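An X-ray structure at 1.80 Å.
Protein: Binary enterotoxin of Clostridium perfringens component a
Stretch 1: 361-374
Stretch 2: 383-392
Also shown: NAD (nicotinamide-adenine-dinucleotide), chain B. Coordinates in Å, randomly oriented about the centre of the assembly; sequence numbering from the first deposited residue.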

ATOM      1  N   ARG A 361      -2.057   6.548   1.918  1.00 12.82           N
ATOM      2  CA  ARG A 361      -0.862   5.755   1.634  1.00 14.17           C
ATOM      3  C   ARG A 361      -0.413   6.126   0.235  1.00 15.09           C
ATOM      4  O   ARG A 361      -0.923   5.599  -0.762  1.00 15.20           O
ATOM      5  N   LEU A 362       0.530   7.065   0.186  1.00 13.42           N
ATOM      6  CA  LEU A 362       0.885   7.777  -1.040  1.00 13.50           C
ATOM      7  C   LEU A 362       2.124   7.213  -1.718  1.00 14.15           C
ATOM      8  O   LEU A 362       3.194   7.114  -1.101  1.00 17.00           O
ATOM      9  N   HIS A 363       1.974   6.865  -2.986  1.00 13.72           N
ATOM     10  CA  HIS A 363       3.101   6.508  -3.847  1.00 15.06           C
ATOM     11  C   HIS A 363       3.719   7.803  -4.354  1.00 14.56           C
ATOM     12  O   HIS A 363       3.127   8.476  -5.201  1.00 15.44           O
ATOM     13  N   LEU A 364       4.889   8.148  -3.810  1.00 14.15           N
ATOM     14  CA  LEU A 364       5.589   9.394  -4.094  1.00  9.31           C
ATOM     15  C   LEU A 364       6.709   9.139  -5.093  1.00 16.68           C
ATOM     16  O   LEU A 364       7.741   8.563  -4.735  1.00 19.39           O
ATOM     17  N   PRO A 365       6.521   9.565  -6.353  1.00 19.06           N
ATOM     18  CA  PRO A 365       7.485   9.168  -7.388  1.00 17.15           C
ATOM     19  C   PRO A 365       8.846   9.856  -7.296  1.00 15.11           C
ATOM     20  O   PRO A 365       8.969  10.998  -6.830  1.00 17.51           O
ATOM     21  N   ASN A 366       9.861   9.122  -7.733  1.00 16.78           N
ATOM     22  CA  ASN A 366      11.136   9.686  -8.170  1.00 21.10           C
ATOM     23  C   ASN A 366      10.894  10.999  -8.909  1.00 18.50           C
ATOM     24  O   ASN A 366      10.085  11.034  -9.823  1.00 17.35           O
ATOM     25  N   GLY A 367      11.565  12.072  -8.500  1.00 19.48           N
ATOM     26  CA  GLY A 367      11.455  13.337  -9.211  1.00 18.53           C
ATOM     27  C   GLY A 367      10.479  14.345  -8.628  1.00 19.11           C
ATOM     28  O   GLY A 367      10.446  15.505  -9.062  1.00 19.98           O
ATOM     29  N   SER A 368       9.689  13.916  -7.649  1.00 17.56           N
ATOM     30  CA  SER A 368       8.755  14.807  -6.948  1.00 13.98           C
ATOM     31  C   SER A 368       9.463  15.941  -6.191  1.00 14.38           C
ATOM     32  O   SER A 368      10.507  15.741  -5.565  1.00 13.32           O
ATOM     33  N   ASN A 369       8.882  17.132  -6.217  1.00 14.70           N
ATOM     34  CA  ASN A 369       9.436  18.232  -5.431  1.00 18.60           C
ATOM     35  C   ASN A 369       8.967  18.113  -3.984  1.00 20.35           C
ATOM     36  O   ASN A 369       7.890  18.601  -3.617  1.00 16.83           O
ATOM     37  N   ALA A 370       9.790  17.443  -3.177  1.00 14.80           N
ATOM     38  CA  ALA A 370       9.489  17.112  -1.786  1.00 13.61           C
ATOM     39  C   ALA A 370      10.800  16.911  -1.058  1.00 13.12           C
ATOM     40  O   ALA A 370      11.821  16.609  -1.702  1.00 19.34           O
ATOM     41  N   ALA A 371      10.805  17.092   0.261  1.00 13.67           N
ATOM     42  CA  ALA A 371      12.028  16.891   1.041  1.00 17.53           C
ATOM     43  C   ALA A 371      11.753  16.174   2.358  1.00 18.61           C
ATOM     44  O   ALA A 371      10.677  16.331   2.949  1.00 16.63           O
ATOM     45  N   TYR A 372      12.723  15.373   2.804  1.00 17.91           N
ATOM     46  CA  TYR A 372      12.693  14.791   4.142  1.00 20.64           C
ATOM     47  C   TYR A 372      13.152  15.875   5.099  1.00 17.89           C
ATOM     48  O   TYR A 372      14.353  16.050   5.337  1.00 20.70           O
ATOM     49  N   VAL A 373      12.198  16.611   5.658  1.00 23.50           N
ATOM     50  CA  VAL A 373      12.530  17.834   6.374  1.00 26.15           C
ATOM     51  C   VAL A 373      13.028  17.546   7.792  1.00 25.92           C
ATOM     52  O   VAL A 373      13.673  18.391   8.402  1.00 26.17           O
ATOM     53  N   SER A 374      12.757  16.339   8.291  1.00 21.80           N
ATOM     54  CA  SER A 374      13.158  15.954   9.641  1.00 21.95           C
ATOM     55  C   SER A 374      14.666  15.734   9.831  1.00 27.10           C
ATOM     56  O   SER A 374      15.097  15.407  10.938  1.00 28.78           O
ATOM     57  N   TYR A 383       9.568  12.144  11.160  1.00 22.64           N
ATOM     58  CA  TYR A 383       9.974  11.404   9.965  1.00 24.73           C
ATOM     59  C   TYR A 383       9.194  11.935   8.770  1.00 28.93           C
ATOM     60  O   TYR A 383       8.630  11.165   7.976  1.00 18.73           O
ATOM     61  N   GLU A 384       9.179  13.263   8.647  1.00 19.52           N
ATOM     62  CA  GLU A 384       8.301  13.941   7.714  1.00 16.75           C
ATOM     63  C   GLU A 384       8.921  14.161   6.337  1.00 18.78           C
ATOM     64  O   GLU A 384      10.080  14.604   6.202  1.00 15.18           O
ATOM     65  N   VAL A 385       8.134  13.848   5.315  1.00 17.78           N
ATOM     66  CA  VAL A 385       8.402  14.323   3.970  1.00 18.38           C
ATOM     67  C   VAL A 385       7.360  15.375   3.642  1.00 20.57           C
ATOM     68  O   VAL A 385       6.159  15.103   3.667  1.00 16.66           O
ATOM     69  N   LEU A 386       7.833  16.590   3.377  1.00 14.53           N
ATOM     70  CA  LEU A 386       6.963  17.710   3.039  1.00 14.11           C
ATOM     71  C   LEU A 386       6.921  17.888   1.527  1.00 18.16           C
ATOM     72  O   LEU A 386       7.955  18.041   0.881  1.00 17.29           O
ATOM     73  N   ILE A 387       5.719  17.882   0.959  1.00 14.39           N
ATOM     74  CA  ILE A 387       5.543  17.915  -0.491  1.00 13.12           C
ATOM     75  C   ILE A 387       5.120  19.317  -0.925  1.00 14.19           C
ATOM     76  O   ILE A 387       4.325  19.958  -0.221  1.00 19.09           O
ATOM     77  N   ASP A 388       5.657  19.787  -2.058  1.00 14.56           N
ATOM     78  CA  ASP A 388       5.353  21.108  -2.603  1.00 18.98           C
ATOM     79  C   ASP A 388       3.857  21.269  -2.886  1.00 16.18           C
ATOM     80  O   ASP A 388       3.140  20.296  -3.133  1.00 18.23           O
ATOM     81  N   HIS A 389       3.379  22.506  -2.826  1.00 20.02           N
ATOM     82  CA  HIS A 389       1.976  22.756  -3.139  1.00 24.32           C
ATOM     83  C   HIS A 389       1.697  22.537  -4.630  1.00 24.72           C
ATOM     84  O   HIS A 389       2.604  22.623  -5.461  1.00 20.37           O
ATOM     85  N   GLY A 390       0.446  22.233  -4.966  1.00 21.55           N
ATOM     86  CA  GLY A 390       0.024  22.258  -6.354  1.00 22.99           C
ATOM     87  C   GLY A 390       0.138  20.951  -7.115  1.00 18.70           C
ATOM     88  O   GLY A 390       0.054  20.950  -8.338  1.00 21.28           O
ATOM     89  N   TYR A 391       0.344  19.845  -6.410  1.00 21.48           N
ATOM     90  CA  TYR A 391       0.283  18.521  -7.046  1.00 19.53           C
ATOM     91  C   TYR A 391      -1.144  18.019  -6.961  1.00 19.44           C
ATOM     92  O   TYR A 391      -2.035  18.763  -6.563  1.00 21.26           O
ATOM     93  N   SER A 392      -1.353  16.756  -7.327  1.00 20.04           N
ATOM     94  CA  SER A 392      -2.666  16.115  -7.240  1.00 22.99           C
ATOM     95  C   SER A 392      -2.543  14.690  -6.725  1.00 21.85           C
ATOM     96  O   SER A 392      -1.486  14.070  -6.850  1.00 21.89           O
TER

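A short antiparallel ladder is finished at both ends by a side-chain hydroxyl that accepts a hydrogen bond from a backbone amide, and this is the contact's most distinctive feature. At one end Asn 369 N donates to Tyr 391 OH over 2.7 Å; at the other, Glu 384 N donates to Ser 374 OG over 2.8 Å, nearly straight. Both accepting side chains adopt an m rotamer, with chi1 of -79° in Tyr 391 and -56° in Ser 374. The case illustrates a general principle: where strand pairing runs out, side chains can take over from carbonyls.

Between these ends, Ala 371 and Leu 386 exchange paired backbone hydrogen bonds, and alternation sorts the side chains. Ala 370, Tyr 372, Val 385 and Ile 387 share one face. There the small Ala 370 CB sits 3.8 Å from both Val 385 CG1 and Ile 387 CG1. Leu 362 and Leu 364, both t,p, point toward the second stretch and extend this apolar cluster: Leu 362 CD2 lies 3.5 Å from Ile 387 CD1 (m,t), and Leu 364 CD2 lies 3.7 Å from Val 385 CG1 (t). Tyr 372, in the t rotamer, brings CD2 to 4.0 Å from Val 385 CG2, while its OH reaches 3.2 Å from Tyr 383 CD2.

Ala 371 and Leu 386 (t,p) occupy the other face. Val 373 (m) points sideways, yet its CG1 reaches Leu 386 CB at 3.8 Å.

Polar groups gather at the margins. Asn 369 (m) and Asp 388 (t) point toward the opposing stretches, and one water joins them, accepting from Asn 369 ND2 at 2.9 Å and donating to Asp 388 OD2 at 2.5 Å. Glu 384, extended as t,t, accepts a very short hydrogen bond at OE1 from NAD O2D, 2.5 Å away, linking the ladder to the dinucleotide.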

ATOM      1  CB  ARG A 361      -1.125   4.249   1.773  1.00 12.64           C
ATOM      2  CG  ARG A 361       0.121   3.384   1.506  1.00 14.99           C
ATOM      3  CD  ARG A 361       0.026   1.983   2.132  1.00 18.26           C
ATOM      4  NE  ARG A 361      -1.062   1.197   1.539  1.00 17.34           N
ATOM      5  CZ  ARG A 361      -1.445  -0.009   1.959  1.00 19.45           C
ATOM      6  NH1 ARG A 361      -0.851  -0.587   2.994  1.00 13.95           N
ATOM      7  NH2 ARG A 361      -2.452  -0.632   1.361  1.00 14.22           N
ATOM      8  CB  LEU A 362       1.108   9.258  -0.729  1.00 16.89           C
ATOM      9  CG  LEU A 362       1.469  10.162  -1.916  1.00 14.35           C
ATOM     10  CD1 LEU A 362       0.295  10.295  -2.951  1.00 15.18           C
ATOM     11  CD2 LEU A 362       1.959  11.518  -1.392  1.00 12.80           C
ATOM     12  CB  HIS A 363       2.650   5.631  -5.018  1.00 17.31           C
ATOM     13  CG  HIS A 363       3.767   5.210  -5.929  1.00 25.25           C
ATOM     14  ND1 HIS A 363       3.546   4.697  -7.186  1.00 40.49           N
ATOM     15  CD2 HIS A 363       5.110   5.228  -5.764  1.00 27.27           C
ATOM     16  CE1 HIS A 363       4.705   4.422  -7.762  1.00 35.22           C
ATOM     17  NE2 HIS A 363       5.670   4.741  -6.922  1.00 27.39           N
ATOM     18  CB  LEU A 364       6.152   9.989  -2.788  1.00 12.82           C
ATOM     19  CG  LEU A 364       6.849  11.352  -2.831  1.00 14.96           C
ATOM     20  CD1 LEU A 364       5.886  12.388  -3.395  1.00 16.15           C
ATOM     21  CD2 LEU A 364       7.315  11.771  -1.442  1.00 13.28           C
ATOM     22  CB  PRO A 365       6.788   9.568  -8.694  1.00 20.81           C
ATOM     23  CG  PRO A 365       5.358   9.761  -8.344  1.00 23.57           C
ATOM     24  CD  PRO A 365       5.345  10.237  -6.925  1.00 23.08           C
ATOM     25  CB  ASN A 366      11.847   8.680  -9.083  1.00 25.92           C
ATOM     26  CG  ASN A 366      13.243   9.093  -9.463  1.00 34.66           C
ATOM     27  OD1 ASN A 366      13.555  10.278  -9.587  1.00 45.72           O
ATOM     28  ND2 ASN A 366      14.098   8.096  -9.701  1.00 39.04           N
ATOM     29  CB  SER A 368       7.886  13.997  -5.975  1.00 13.91           C
ATOM     30  OG  SER A 368       7.153  13.011  -6.682  1.00 15.17           O
ATOM     31  CB  ASN A 369       9.051  19.594  -6.036  1.00 17.74           C
ATOM     32  CG  ASN A 369       9.660  19.805  -7.408  1.00 15.24           C
ATOM     33  OD1 ASN A 369      10.761  19.327  -7.674  1.00 16.25           O
ATOM     34  ND2 ASN A 369       8.950  20.515  -8.288  1.00 14.63           N
ATOM     35  CB  ALA A 370       8.609  15.824  -1.685  1.00 11.37           C
ATOM     36  CB  ALA A 371      12.729  18.230   1.306  1.00 16.69           C
ATOM     37  CB  TYR A 372      13.601  13.566   4.240  1.00 19.47           C
ATOM     38  CG  TYR A 372      13.497  12.792   5.539  1.00 18.13           C
ATOM     39  CD1 TYR A 372      14.212  13.170   6.673  1.00 22.37           C
ATOM     40  CD2 TYR A 372      12.713  11.654   5.610  1.00 16.81           C
ATOM     41  CE1 TYR A 372      14.127  12.438   7.863  1.00 25.24           C
ATOM     42  CE2 TYR A 372      12.627  10.919   6.783  1.00 21.96           C
ATOM     43  CZ  TYR A 372      13.328  11.310   7.896  1.00 25.29           C
ATOM     44  OH  TYR A 372      13.212  10.551   9.041  1.00 27.36           O
ATOM     45  CB  VAL A 373      11.313  18.801   6.423  1.00 18.58           C
ATOM     46  CG1 VAL A 373      10.976  19.331   5.022  1.00 17.91           C
ATOM     47  CG2 VAL A 373      10.108  18.130   7.077  1.00 19.45           C
ATOM     48  CB  SER A 374      12.416  14.688  10.063  1.00 27.11           C
ATOM     49  OG  SER A 374      11.019  14.863   9.953  1.00 24.77           O
ATOM     50  CB  TYR A 383       9.732   9.900  10.158  1.00 27.50           C
ATOM     51  CG  TYR A 383      10.384   9.362  11.409  1.00 25.94           C
ATOM     52  CD1 TYR A 383       9.704   9.356  12.620  1.00 23.87           C
ATOM     53  CD2 TYR A 383      11.693   8.901  11.392  1.00 32.25           C
ATOM     54  CE1 TYR A 383      10.305   8.889  13.780  1.00 32.28           C
ATOM     55  CE2 TYR A 383      12.300   8.424  12.546  1.00 37.01           C
ATOM     56  CZ  TYR A 383      11.597   8.422  13.734  1.00 37.47           C
ATOM     57  OH  TYR A 383      12.185   7.952  14.884  1.00 45.49           O
ATOM     58  CB  GLU A 384       7.860  15.299   8.279  1.00 18.50           C
ATOM     59  CG  GLU A 384       6.996  16.093   7.308  1.00 18.56           C
ATOM     60  CD  GLU A 384       6.236  17.248   7.975  1.00 19.00           C
ATOM     61  OE1 GLU A 384       6.395  17.470   9.191  1.00 21.36           O
ATOM     62  OE2 GLU A 384       5.458  17.915   7.263  1.00 21.81           O
ATOM     63  CB  VAL A 385       8.395  13.185   2.936  1.00 13.34           C
ATOM     64  CG1 VAL A 385       8.300  13.742   1.508  1.00 12.69           C
ATOM     65  CG2 VAL A 385       9.649  12.310   3.100  1.00 13.26           C
ATOM     66  CB  LEU A 386       7.447  18.988   3.725  1.00 18.87           C
ATOM     67  CG  LEU A 386       6.623  20.270   3.555  1.00 19.10           C
ATOM     68  CD1 LEU A 386       5.227  20.047   4.123  1.00 19.63           C
ATOM     69  CD2 LEU A 386       7.302  21.451   4.248  1.00 19.28           C
ATOM     70  CB  ILE A 387       4.487  16.841  -0.927  1.00 14.84           C
ATOM     71  CG1 ILE A 387       4.971  15.447  -0.508  1.00 13.55           C
ATOM     72  CG2 ILE A 387       4.194  16.898  -2.420  1.00 18.00           C
ATOM     73  CD1 ILE A 387       3.941  14.314  -0.687  1.00 11.63           C
ATOM     74  CB  ASP A 388       6.187  21.361  -3.878  1.00 18.15           C
ATOM     75  CG  ASP A 388       6.366  22.852  -4.197  1.00 15.86           C
ATOM     76  OD1 ASP A 388       6.037  23.727  -3.350  1.00 20.24           O
ATOM     77  OD2 ASP A 388       6.847  23.167  -5.314  1.00 16.85           O
ATOM     78  CB  HIS A 389       1.588  24.174  -2.723  1.00 20.26           C
ATOM     79  CG  HIS A 389       2.279  25.247  -3.504  1.00 20.24           C
ATOM     80  ND1 HIS A 389       1.636  26.008  -4.452  1.00 31.09           N
ATOM     81  CD2 HIS A 389       3.559  25.690  -3.466  1.00 26.12           C
ATOM     82  CE1 HIS A 389       2.489  26.879  -4.968  1.00 33.00           C
ATOM     83  NE2 HIS A 389       3.660  26.706  -4.387  1.00 25.61           N
ATOM     84  CB  TYR A 391       1.230  17.532  -6.364  1.00 19.49           C
ATOM     85  CG  TYR A 391       2.707  17.654  -6.744  1.00 19.61           C
ATOM     86  CD1 TYR A 391       3.167  17.263  -8.008  1.00 21.49           C
ATOM     87  CD2 TYR A 391       3.639  18.104  -5.815  1.00 16.88           C
ATOM     88  CE1 TYR A 391       4.528  17.355  -8.345  1.00 16.60           C
ATOM     89  CE2 TYR A 391       4.996  18.210  -6.139  1.00 15.06           C
ATOM     90  CZ  TYR A 391       5.434  17.821  -7.398  1.00 22.05           C
ATOM     91  OH  TYR A 391       6.779  17.920  -7.696  1.00 20.55           O
ATOM     92  CB  SER A 392      -3.365  16.092  -8.600  1.00 23.21           C
ATOM     93  OG  SER A 392      -3.513  17.395  -9.133  1.00 22.63           O
TER
HETATM   94  PA  NAD B 501      -2.563  20.644   7.664  1.00 19.16           P
HETATM   95  O1A NAD B 501      -2.324  22.126   7.497  1.00 18.97           O
HETATM   96  O2A NAD B 501      -2.278  19.700   6.534  1.00 18.76           O
HETATM   97  O5B NAD B 501      -4.093  20.384   8.103  1.00 18.14           O
HETATM   98  C5B NAD B 501      -4.809  21.244   8.995  1.00 20.95           C
HETATM   99  C4B NAD B 501      -6.296  21.122   8.721  1.00 17.88           C
HETATM  100  O4B NAD B 501      -6.537  21.584   7.385  1.00 21.45           O
HETATM  101  C3B NAD B 501      -6.777  19.676   8.801  1.00 21.90           C
HETATM  102  O3B NAD B 501      -8.092  19.665   9.381  1.00 22.57           O
HETATM  103  C2B NAD B 501      -6.828  19.244   7.342  1.00 15.18           C
HETATM  104  O2B NAD B 501      -7.816  18.238   7.098  1.00 18.54           O
HETATM  105  C1B NAD B 501      -7.135  20.543   6.606  1.00 18.54           C
HETATM  106  N9A NAD B 501      -6.514  20.502   5.266  1.00 19.65           N
HETATM  107  C8A NAD B 501      -5.210  20.321   4.985  1.00 15.96           C
HETATM  108  N7A NAD B 501      -5.006  20.326   3.638  1.00 17.47           N
HETATM  109  C5A NAD B 501      -6.202  20.490   3.060  1.00 16.53           C
HETATM  110  C6A NAD B 501      -6.711  20.585   1.677  1.00 22.03           C
HETATM  111  N6A NAD B 501      -5.861  20.491   0.630  1.00 18.37           N
HETATM  112  N1A NAD B 501      -8.045  20.743   1.501  1.00 21.59           N
HETATM  113  C2A NAD B 501      -8.893  20.844   2.539  1.00 21.49           C
HETATM  114  N3A NAD B 501      -8.495  20.780   3.824  1.00 21.48           N
HETATM  115  C4A NAD B 501      -7.189  20.596   4.130  1.00 19.40           C
HETATM  116  O3  NAD B 501      -1.691  20.186   8.930  1.00 14.62           O
HETATM  117  PN  NAD B 501      -1.789  18.836   9.799  1.00 19.54           P
HETATM  118  O1N NAD B 501      -1.392  17.679   8.907  1.00 19.82           O
HETATM  119  O2N NAD B 501      -3.107  18.840  10.536  1.00 23.28           O
HETATM  120  O5D NAD B 501      -0.626  19.146  10.866  1.00 23.26           O
HETATM  121  C5D NAD B 501       0.699  19.484  10.459  1.00 20.76           C
HETATM  122  C4D NAD B 501       1.629  19.356  11.651  1.00 18.89           C
HETATM  123  O4D NAD B 501       1.852  17.973  11.931  1.00 16.47           O
HETATM  124  C3D NAD B 501       2.996  19.917  11.312  1.00 22.65           C
HETATM  125  O3D NAD B 501       3.643  20.261  12.550  1.00 21.40           O
HETATM  126  C2D NAD B 501       3.703  18.740  10.676  1.00 17.38           C
HETATM  127  O2D NAD B 501       5.123  18.827  10.837  1.00 18.19           O
HETATM  128  C1D NAD B 501       3.094  17.533  11.393  1.00 17.97           C
HETATM  129  N1N NAD B 501       2.858  16.371  10.512  1.00 21.27           N
HETATM  130  C2N NAD B 501       1.610  15.912  10.289  1.00 20.74           C
HETATM  131  C3N NAD B 501       1.399  14.809   9.454  1.00 18.30           C
HETATM  132  C7N NAD B 501       0.020  14.267   9.191  1.00 16.65           C
HETATM  133  O7N NAD B 501      -0.987  14.981   9.264  1.00 20.03           O
HETATM  134  N7N NAD B 501      -0.049  12.976   8.911  1.00 15.46           N
HETATM  135  C4N NAD B 501       2.472  14.158   8.855  1.00 16.78           C
HETATM  136  C5N NAD B 501       3.744  14.652   9.099  1.00 25.33           C
HETATM  137  C6N NAD B 501       3.903  15.761   9.934  1.00 25.23           C
HETATM  138  O   HOH W   1       6.559  21.750  -7.307  1.00 18.97           O